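Local structure of chloramphenicol acetyltransferase (Bacteroides thetaiotaomicron, 2I9D) at residues Tyr58-Ala63 with Ile86-Pro91; Tyr144-Leu149 with Asn170-Leu175. The protein probably transfers an acetyl group from acetyl-CoA to a hydroxyl of chloramphenicol. All coordinates share one frame; numbering follows the deposited sequence.

How the interactions relate
Both contacts lie in the buried interior and share one mixed beta sheet, in which strands 87-93 and 146-151 are neighbours. Interaction 1 sets helix 52-66 on a face of that sheet and works through apolar side chains, with methyl groups resting on one another and on the backbone. Interaction 2 runs within the sheet, joining strand 146-151 to strand 174-183, and adds main-chain hydrogen bonds and a tyrosine-amide stack to its leucine packing. The two meet at Leu89 and Ser90, whose N and OG probably bond to the carbonyls of Ile147 and Leu149. Val60 of interaction 1 also touches Ile147 and Leu175 of interaction 2.

Interaction 1: Tyr58-Ala63 with Ile86-Pro91; sequences YAVLRA and IDMLSP
Leu61 of helix 52-66 packs on selenomethionine Met88 of strand 87-93, a helix-on-sheet contact in the alpha/beta core of the chloramphenicol acetyltransferase fold. The two short axes pass 8.8 Å apart with N-to-C directions 137° from each other. Taken outward along Leu61, CB lies 4.0 Å from Met88 CE. Chi1 (-172°) sets CG anti to the backbone N, and there it approaches the carbonyl oxygen of Ile86, just ahead of the strand. CD1 comes closest, 3.4 Å from Ile86 O, and also lies against Asp87 C, thus resting on main chain. The other methyl, CD2, rests on Met88 CB at 3.8 Å. An alanine at Leu61 would probably leave a gap over the Ile86-Asp87 peptide and take from Met88 CB the two methyls packed on it, though CB would still meet CE.

Met88 answers in the opposite direction, sliding back past Leu61. Its chain bends at chi2 and chi3, and the terminal methyl comes to rest against both Val60 and Leu61 of the helix. Asp87, by contrast, points away from the helix, its carboxylate held by a salt bridge to Arg104 and a hydrogen bond from the backbone N of Tyr107. Val60, one residue before Leu61, crosses the Met88 side chain at about a right angle, and its CG1 touches the selenomethionine CE at 4.0 Å.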
loop_
_atom_site.group_PDB
_atom_site.type_symbol
_atom_site.label_atom_id
_atom_site.label_comp_id
_atom_site.label_asym_id
_atom_site.label_seq_id
_atom_site.Cartn_x
_atom_site.Cartn_y
_atom_site.Cartn_z
ATOM N N TYR A 58 -21.449 -5.365 6.635
ATOM C CA TYR A 58 -22.621 -5.106 5.817
ATOM C C TYR A 58 -22.435 -3.894 4.895
ATOM O O TYR A 58 -22.734 -3.966 3.690
ATOM C CB TYR A 58 -23.869 -4.908 6.689
ATOM C CG TYR A 58 -25.086 -4.605 5.859
ATOM C CD1 TYR A 58 -25.655 -5.589 5.066
ATOM C CD2 TYR A 58 -25.629 -3.327 5.814
ATOM C CE1 TYR A 58 -26.763 -5.334 4.274
ATOM C CE2 TYR A 58 -26.754 -3.054 5.020
ATOM C CZ TYR A 58 -27.305 -4.076 4.248
ATOM O OH TYR A 58 -28.412 -3.854 3.455
ATOM N N ALA A 59 -21.959 -2.788 5.479
ATOM C CA ALA A 59 -21.726 -1.541 4.737
ATOM C C ALA A 59 -20.866 -1.790 3.510
ATOM O O ALA A 59 -21.182 -1.316 2.414
ATOM C CB ALA A 59 -21.086 -0.487 5.638
ATOM N N VAL A 60 -19.782 -2.544 3.700
ATOM C CA VAL A 60 -18.850 -2.833 2.623
ATOM C C VAL A 60 -19.514 -3.742 1.574
ATOM O O VAL A 60 -19.394 -3.498 0.362
ATOM C CB VAL A 60 -17.526 -3.459 3.182
ATOM C CG1 VAL A 60 -16.723 -4.186 2.074
ATOM C CG2 VAL A 60 -16.680 -2.410 3.865
ATOM N N LEU A 61 -20.204 -4.785 2.046
ATOM C CA LEU A 61 -20.827 -5.778 1.147
ATOM C C LEU A 61 -21.942 -5.134 0.298
ATOM O O LEU A 61 -22.064 -5.415 -0.917
ATOM C CB LEU A 61 -21.367 -6.986 1.929
ATOM C CG LEU A 61 -21.873 -8.190 1.120
ATOM C CD1 LEU A 61 -20.783 -8.761 0.216
ATOM C CD2 LEU A 61 -22.395 -9.250 2.036
ATOM N N ARG A 62 -22.721 -4.266 0.946
ATOM C CA ARG A 62 -23.789 -3.525 0.295
ATOM C C ARG A 62 -23.266 -2.578 -0.776
ATOM O O ARG A 62 -23.826 -2.529 -1.864
ATOM C CB ARG A 62 -24.642 -2.769 1.317
ATOM C CG ARG A 62 -25.814 -1.973 0.681
ATOM C CD ARG A 62 -26.944 -1.711 1.673
ATOM N NE ARG A 62 -27.902 -0.727 1.170
ATOM C CZ ARG A 62 -28.963 -0.295 1.854
ATOM N NH1 ARG A 62 -29.212 -0.770 3.080
ATOM N NH2 ARG A 62 -29.776 0.618 1.315
ATOM N N ALA A 63 -22.197 -1.837 -0.484
ATOM C CA ALA A 63 -21.573 -0.957 -1.490
ATOM C C ALA A 63 -21.075 -1.701 -2.741
ATOM O O ALA A 63 -21.175 -1.193 -3.863
ATOM C CB ALA A 63 -20.451 -0.131 -0.860
ATOM N N ILE A 86 -23.183 -10.404 -4.939
ATOM C CA ILE A 86 -21.868 -10.594 -4.347
ATOM C C ILE A 86 -22.044 -10.929 -2.870
ATOM O O ILE A 86 -22.734 -10.213 -2.137
ATOM C CB ILE A 86 -20.993 -9.309 -4.528
ATOM C CG1 ILE A 86 -20.819 -8.982 -6.014
ATOM C CG2 ILE A 86 -19.624 -9.439 -3.823
ATOM C CD1 ILE A 86 -20.260 -10.125 -6.877
ATOM N N ASP A 87 -21.454 -12.038 -2.449
ATOM C CA ASP A 87 -21.428 -12.389 -1.041
ATOM C C ASP A 87 -20.056 -12.139 -0.410
ATOM O O ASP A 87 -19.104 -11.728 -1.089
ATOM C CB ASP A 87 -21.862 -13.832 -0.830
ATOM C CG ASP A 87 -23.304 -14.080 -1.261
ATOM O OD1 ASP A 87 -24.189 -13.214 -1.042
ATOM O OD2 ASP A 87 -23.551 -15.163 -1.812
HETATM N N MSE A 88 -19.986 -12.358 0.899
HETATM C CA MSE A 88 -18.814 -12.019 1.684
HETATM C C MSE A 88 -18.084 -13.269 2.162
HETATM O O MSE A 88 -18.703 -14.185 2.701
HETATM C CB MSE A 88 -19.215 -11.166 2.909
HETATM C CG MSE A 88 -18.082 -10.874 3.899
HETATM SE SE MSE A 88 -16.643 -9.703 3.134
HETATM C CE MSE A 88 -17.619 -7.967 3.102
ATOM N N LEU A 89 -16.769 -13.294 1.944
ATOM C CA LEU A 89 -15.880 -14.176 2.689
ATOM C C LEU A 89 -15.186 -13.336 3.746
ATOM O O LEU A 89 -14.820 -12.195 3.494
ATOM C CB LEU A 89 -14.815 -14.816 1.793
ATOM C CG LEU A 89 -15.254 -15.782 0.699
ATOM C CD1 LEU A 89 -14.042 -16.460 0.114
ATOM C CD2 LEU A 89 -16.259 -16.845 1.186
ATOM N N SER A 90 -14.973 -13.905 4.918
ATOM C CA SER A 90 -14.223 -13.222 5.916
ATOM C C SER A 90 -13.531 -14.219 6.860
ATOM O O SER A 90 -14.156 -15.200 7.295
ATOM C CB SER A 90 -15.111 -12.208 6.700
ATOM O OG SER A 90 -14.330 -11.506 7.667
ATOM N N PRO A 91 -12.233 -13.966 7.171
ATOM C CA PRO A 91 -11.502 -14.777 8.159
ATOM C C PRO A 91 -11.883 -14.452 9.626
ATOM O O PRO A 91 -11.345 -13.507 10.242
ATOM C CB PRO A 91 -10.017 -14.458 7.874
ATOM C CG PRO A 91 -10.011 -13.104 7.216
ATOM C CD PRO A 91 -11.379 -12.930 6.541
#

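Interaction 2: Tyr144-Leu149 with Asn170-Leu175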
loop_
_atom_site.group_PDB
_atom_site.type_symbol
_atom_site.label_atom_id
_atom_site.label_comp_id
_atom_site.label_asym_id
_atom_site.label_seq_id
_atom_site.Cartn_x
_atom_site.Cartn_y
_atom_site.Cartn_z
ATOM N N TYR A 144 -16.734 -16.806 -8.197
ATOM C CA TYR A 144 -15.951 -15.608 -7.873
ATOM C C TYR A 144 -16.869 -14.428 -7.505
ATOM O O TYR A 144 -16.412 -13.292 -7.364
ATOM C CB TYR A 144 -15.002 -15.226 -9.014
ATOM C CG TYR A 144 -13.967 -16.264 -9.380
ATOM C CD1 TYR A 144 -13.688 -17.345 -8.538
ATOM C CD2 TYR A 144 -13.222 -16.134 -10.555
ATOM C CE1 TYR A 144 -12.729 -18.293 -8.869
ATOM C CE2 TYR A 144 -12.257 -17.083 -10.895
ATOM C CZ TYR A 144 -12.039 -18.169 -10.049
ATOM O OH TYR A 144 -11.088 -19.099 -10.380
ATOM N N GLY A 145 -18.158 -14.711 -7.345
ATOM C CA GLY A 145 -19.129 -13.662 -7.018
ATOM C C GLY A 145 -19.096 -13.361 -5.541
ATOM O O GLY A 145 -20.096 -13.553 -4.805
ATOM N N LEU A 146 -17.930 -12.897 -5.113
ATOM C CA LEU A 146 -17.607 -12.690 -3.700
ATOM C C LEU A 146 -16.627 -11.528 -3.535
ATOM O O LEU A 146 -15.927 -11.177 -4.462
ATOM C CB LEU A 146 -16.922 -13.946 -3.130
ATOM C CG LEU A 146 -17.719 -15.247 -3.076
ATOM C CD1 LEU A 146 -16.735 -16.372 -3.240
ATOM C CD2 LEU A 146 -18.507 -15.348 -1.766
ATOM N N ILE A 147 -16.581 -10.958 -2.340
ATOM C CA ILE A 147 -15.452 -10.117 -1.910
ATOM C C ILE A 147 -14.998 -10.721 -0.599
ATOM O O ILE A 147 -15.677 -11.606 -0.075
ATOM C CB ILE A 147 -15.791 -8.599 -1.791
ATOM C CG1 ILE A 147 -16.951 -8.347 -0.800
ATOM C CG2 ILE A 147 -16.125 -8.049 -3.166
ATOM C CD1 ILE A 147 -17.154 -6.839 -0.422
ATOM N N LEU A 148 -13.827 -10.313 -0.118
ATOM C CA LEU A 148 -13.273 -10.885 1.120
ATOM C C LEU A 148 -12.722 -9.757 1.952
ATOM O O LEU A 148 -11.989 -8.910 1.437
ATOM C CB LEU A 148 -12.177 -11.939 0.850
ATOM C CG LEU A 148 -11.499 -12.531 2.110
ATOM C CD1 LEU A 148 -11.051 -13.980 1.886
ATOM C CD2 LEU A 148 -10.307 -11.636 2.598
ATOM N N LEU A 149 -13.093 -9.747 3.226
ATOM C CA LEU A 149 -12.657 -8.689 4.099
ATOM C C LEU A 149 -12.042 -9.307 5.331
ATOM O O LEU A 149 -12.619 -10.202 5.961
ATOM C CB LEU A 149 -13.787 -7.692 4.440
ATOM C CG LEU A 149 -13.377 -6.498 5.326
ATOM C CD1 LEU A 149 -14.202 -5.266 5.004
ATOM C CD2 LEU A 149 -13.519 -6.849 6.837
ATOM N N ASN A 170 -6.044 -11.356 -8.709
ATOM C CA ASN A 170 -6.842 -12.198 -7.808
ATOM C C ASN A 170 -8.213 -12.525 -8.385
ATOM O O ASN A 170 -8.760 -11.736 -9.152
ATOM C CB ASN A 170 -7.023 -11.504 -6.454
ATOM C CG ASN A 170 -5.711 -11.207 -5.779
ATOM O OD1 ASN A 170 -4.778 -11.976 -5.891
ATOM N ND2 ASN A 170 -5.642 -10.104 -5.054
ATOM N N ASN A 171 -8.786 -13.660 -7.980
ATOM C CA ASN A 171 -10.141 -14.043 -8.425
ATOM C C ASN A 171 -11.233 -13.044 -8.031
ATOM O O ASN A 171 -12.177 -12.839 -8.795
ATOM C CB ASN A 171 -10.498 -15.447 -7.940
ATOM C CG ASN A 171 -9.548 -16.484 -8.469
ATOM O OD1 ASN A 171 -9.127 -16.412 -9.623
ATOM N ND2 ASN A 171 -9.164 -17.435 -7.620
ATOM N N TYR A 172 -11.092 -12.422 -6.859
ATOM C CA TYR A 172 -12.031 -11.389 -6.378
ATOM C C TYR A 172 -11.325 -10.294 -5.538
ATOM O O TYR A 172 -10.178 -10.454 -5.146
ATOM C CB TYR A 172 -13.208 -12.012 -5.605
ATOM C CG TYR A 172 -12.797 -13.193 -4.772
ATOM C CD1 TYR A 172 -12.233 -13.018 -3.491
ATOM C CD2 TYR A 172 -12.930 -14.488 -5.267
ATOM C CE1 TYR A 172 -11.836 -14.106 -2.730
ATOM C CE2 TYR A 172 -12.526 -15.587 -4.516
ATOM C CZ TYR A 172 -11.988 -15.398 -3.249
ATOM O OH TYR A 172 -11.581 -16.503 -2.519
ATOM N N PRO A 173 -11.992 -9.148 -5.331
ATOM C CA PRO A 173 -11.506 -8.072 -4.428
ATOM C C PRO A 173 -11.209 -8.544 -3.011
ATOM O O PRO A 173 -11.967 -9.303 -2.429
ATOM C CB PRO A 173 -12.651 -7.050 -4.440
ATOM C CG PRO A 173 -13.292 -7.251 -5.781
ATOM C CD PRO A 173 -13.227 -8.753 -6.028
ATOM N N LEU A 174 -10.077 -8.072 -2.497
ATOM C CA LEU A 174 -9.578 -8.357 -1.172
ATOM C C LEU A 174 -9.560 -7.031 -0.384
ATOM O O LEU A 174 -9.081 -6.020 -0.876
ATOM C CB LEU A 174 -8.151 -8.946 -1.278
ATOM C CG LEU A 174 -7.955 -10.357 -1.873
ATOM C CD1 LEU A 174 -6.510 -10.867 -1.734
ATOM C CD2 LEU A 174 -8.960 -11.356 -1.219
ATOM N N LEU A 175 -10.107 -7.048 0.828
ATOM C CA LEU A 175 -10.239 -5.841 1.646
ATOM C C LEU A 175 -9.713 -6.108 3.046
ATOM O O LEU A 175 -9.624 -7.268 3.482
ATOM C CB LEU A 175 -11.697 -5.345 1.750
ATOM C CG LEU A 175 -12.377 -4.799 0.488
ATOM C CD1 LEU A 175 -13.149 -5.900 -0.279
ATOM C CD2 LEU A 175 -13.292 -3.655 0.847
#
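Leu148 and Leu174 pair as parallel neighbours where strands 146-151 and 174-183 come together in the central mixed sheet of the acetyltransferase fold. Two bonds clasp Leu148 from its main chain: its N donates to Pro173 O (3.1 Å), and its O accepts from Leu175 N (2.7 Å). Leu149 and Leu175 form the next pair, with their side chains on the opposite face of the sheet.

The side chains follow that alternation. Leu148 and Leu174 share one face, and Leu174 CD2 lies 3.9 Å from Leu148 CB. On the other face Leu149 and Leu175 cross at about a right angle, CD1 of the former against CB of the latter. Ile147 carries CG1 between the backbone N and the carbonyl carbon (chi1 58°), whereas its CG2, anti to the carbonyl carbon, meets Pro173 CB at 3.8 Å. Leu175 CD1 reaches Ile147 CB and CD1, and beyond them Val60 of helix 52-66 touches both residues.

Ahead of the paired strands, two tyrosines make the main side-chain contacts between the segments. Chi1 (37°) puts Tyr172 CG between N and the carbonyl carbon, near Leu146 O. Tyr172 CB sits beside that same oxygen, while CE1 approaches Leu148 CB and CE2 approaches Leu146 CD1. Its OH hydrogen-bonds to Glu135. Tyr144 lies flat against Asn171, ring and amide planes 11° apart. The amide oxygen OD1 accepts a bond from Lys166, which would help fix how the amide is turned. In the CH-pi contact between them, Asn171 CB stands 3.5 Å from the centroid of the Tyr144 ring, almost on its normal.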